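Local coordinates for protein DyP2 (Amycolatopsis sp. ATCC 39116, PDB 4G2C) that probably acts as a haem-containing dye-decolorizing peroxidase that oxidizes dyes and lignin-related compounds, with a bound manganese ion seen apart from the haem, at residues P224-E229 against P246-E251. Sequence-based numbering, arbitrary orientation.
Sequences PLFLTE and PSAPLE. With ACT (acetate ion), chain B.
Leu-225 and Ser-247 form a single parallel beta bridge, which brings the run leading into helix 228-237 alongside the loop that follows that helix. Leu-225 makes two backbone bonds, to the residues on either side of Ser-247: Leu-225 N donates to Pro-246 O at 2.7 Å (N-H...O 171°), and Ala-248 N donates to Leu-225 O at 2.9 Å, less straight at 145°.

The side chains sort onto two flanks of this bridge. On one, the Leu-225 side chain crosses that of Pro-246 at an angle, its CD1 meeting the CB-CG side of the ring, 3.8 Å from Pro-246 CG; Val-231 and Glu-234 of helix 228-237 touch the same leucine. On the other, the methyl of Ala-248 points at segment 224-229 and fits between Pro-224 and Phe-226, its CB 3.7 Å from Pro-224 CB and 3.5 Å from Phe-226 CE1. With CG beside the backbone N and anti to the carbonyl carbon (chi1 -51°), Phe-226 brings the CD1-CE1 side of its ring to Ala-248. Leu-250 turns its CD2 back to meet Phe-226 CB, and Leu-59 and Val-253 pack on the phenyl ring as well. An alanine in place of Phe-226 would probably leave the Ala-248 methyl without its aromatic neighbour and open a gap facing Leu-59 and Val-253.

Pro-224 puts the bridge close to the haem pocket, about 7 Å from its side chain to the haem. The side chain of Ser-247 points away from segment 224-229: its OG hydrogen-bonds to Asp-245 and also lies 2.8 Å from O of an acetate, probably from the crystallisation liquor. Back at the phenyl ring, Pro-249 O sits at the edge, near the ring plane, 3.6 Å from Phe-226 CD1.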
# COMPACT_ATOMS: atom_id res chain seq x y z
N PRO A 224 -2.22 -1.41 -9.55
CA PRO A 224 -3.15 -2.20 -10.38
C PRO A 224 -4.37 -1.36 -10.75
O PRO A 224 -4.93 -0.70 -9.87
CB PRO A 224 -3.57 -3.34 -9.44
CG PRO A 224 -3.38 -2.77 -8.05
CD PRO A 224 -2.14 -1.91 -8.17
N LEU A 225 -4.75 -1.33 -12.02
CA LEU A 225 -5.94 -0.58 -12.44
C LEU A 225 -7.10 -1.53 -12.74
O LEU A 225 -7.03 -2.33 -13.66
CB LEU A 225 -5.63 0.30 -13.65
CG LEU A 225 -4.44 1.26 -13.46
CD1 LEU A 225 -4.20 2.16 -14.68
CD2 LEU A 225 -4.64 2.10 -12.19
N PHE A 226 -8.17 -1.42 -11.95
CA PHE A 226 -9.32 -2.31 -12.09
C PHE A 226 -10.37 -1.74 -13.03
O PHE A 226 -11.27 -2.44 -13.47
CB PHE A 226 -9.93 -2.60 -10.71
CG PHE A 226 -8.93 -3.05 -9.69
CD1 PHE A 226 -8.43 -4.34 -9.72
CD2 PHE A 226 -8.46 -2.16 -8.71
CE1 PHE A 226 -7.48 -4.76 -8.78
CE2 PHE A 226 -7.52 -2.57 -7.77
CZ PHE A 226 -7.04 -3.88 -7.80
N LEU A 227 -10.26 -0.45 -13.32
CA LEU A 227 -11.24 0.25 -14.15
C LEU A 227 -10.65 0.56 -15.52
O LEU A 227 -9.52 1.04 -15.64
CB LEU A 227 -11.70 1.54 -13.46
CG LEU A 227 -12.21 1.30 -12.03
CD1 LEU A 227 -12.68 2.60 -11.37
CD2 LEU A 227 -13.32 0.27 -12.04
N THR A 228 -11.43 0.28 -16.55
CA THR A 228 -10.96 0.42 -17.91
C THR A 228 -10.66 1.88 -18.19
O THR A 228 -9.74 2.20 -18.93
CB THR A 228 -11.99 -0.11 -18.92
OG1 THR A 228 -12.18 -1.52 -18.69
CG2 THR A 228 -11.51 0.10 -20.33
N GLU A 229 -11.46 2.76 -17.57
CA GLU A 229 -11.30 4.21 -17.70
C GLU A 229 -9.96 4.65 -17.10
O GLU A 229 -9.39 5.66 -17.51
CB GLU A 229 -12.45 4.95 -16.98
CG GLU A 229 -13.85 4.81 -17.61
CD GLU A 229 -14.54 3.48 -17.32
OE1 GLU A 229 -13.98 2.64 -16.59
OE2 GLU A 229 -15.66 3.26 -17.84
N PRO A 246 -0.98 -2.35 -16.62
CA PRO A 246 -1.33 -2.23 -15.20
C PRO A 246 -2.73 -2.77 -14.86
O PRO A 246 -3.12 -2.77 -13.69
CB PRO A 246 -1.27 -0.71 -14.96
CG PRO A 246 -1.68 -0.13 -16.30
CD PRO A 246 -1.20 -1.09 -17.36
N SER A 247 -3.48 -3.20 -15.88
CA SER A 247 -4.80 -3.82 -15.70
C SER A 247 -4.78 -4.88 -14.62
O SER A 247 -3.82 -5.62 -14.48
CB SER A 247 -5.27 -4.50 -17.00
OG SER A 247 -5.35 -3.59 -18.07
N ALA A 248 -5.87 -4.96 -13.88
CA ALA A 248 -6.05 -6.04 -12.93
C ALA A 248 -7.52 -6.40 -12.94
O ALA A 248 -8.37 -5.52 -12.93
CB ALA A 248 -5.60 -5.63 -11.54
N PRO A 249 -7.82 -7.70 -13.00
CA PRO A 249 -9.21 -8.16 -12.98
C PRO A 249 -9.86 -7.80 -11.63
O PRO A 249 -9.15 -7.71 -10.63
CB PRO A 249 -9.06 -9.68 -13.10
CG PRO A 249 -7.67 -9.98 -12.54
CD PRO A 249 -6.85 -8.82 -13.00
N LEU A 250 -11.17 -7.62 -11.61
CA LEU A 250 -11.87 -7.38 -10.35
C LEU A 250 -11.59 -8.43 -9.28
O LEU A 250 -11.53 -8.10 -8.09
CB LEU A 250 -13.38 -7.26 -10.58
CG LEU A 250 -13.83 -6.11 -11.47
CD1 LEU A 250 -15.37 -6.06 -11.52
CD2 LEU A 250 -13.27 -4.80 -10.96
N GLU A 251 -11.43 -9.68 -9.68
CA GLU A 251 -11.14 -10.74 -8.70
C GLU A 251 -9.82 -10.51 -7.95
O GLU A 251 -9.54 -11.19 -6.97
CB GLU A 251 -11.10 -12.11 -9.38
CG GLU A 251 -9.90 -12.29 -10.31
CD GLU A 251 -10.02 -13.53 -11.18
OE1 GLU A 251 -10.86 -14.41 -10.87
OE2 GLU A 251 -9.28 -13.63 -12.18
C ACT B . -8.16 -3.69 -19.92
O ACT B . -7.60 -2.67 -19.47
OXT ACT B . -7.48 -4.73 -20.09
CH3 ACT B . -9.62 -3.65 -20.26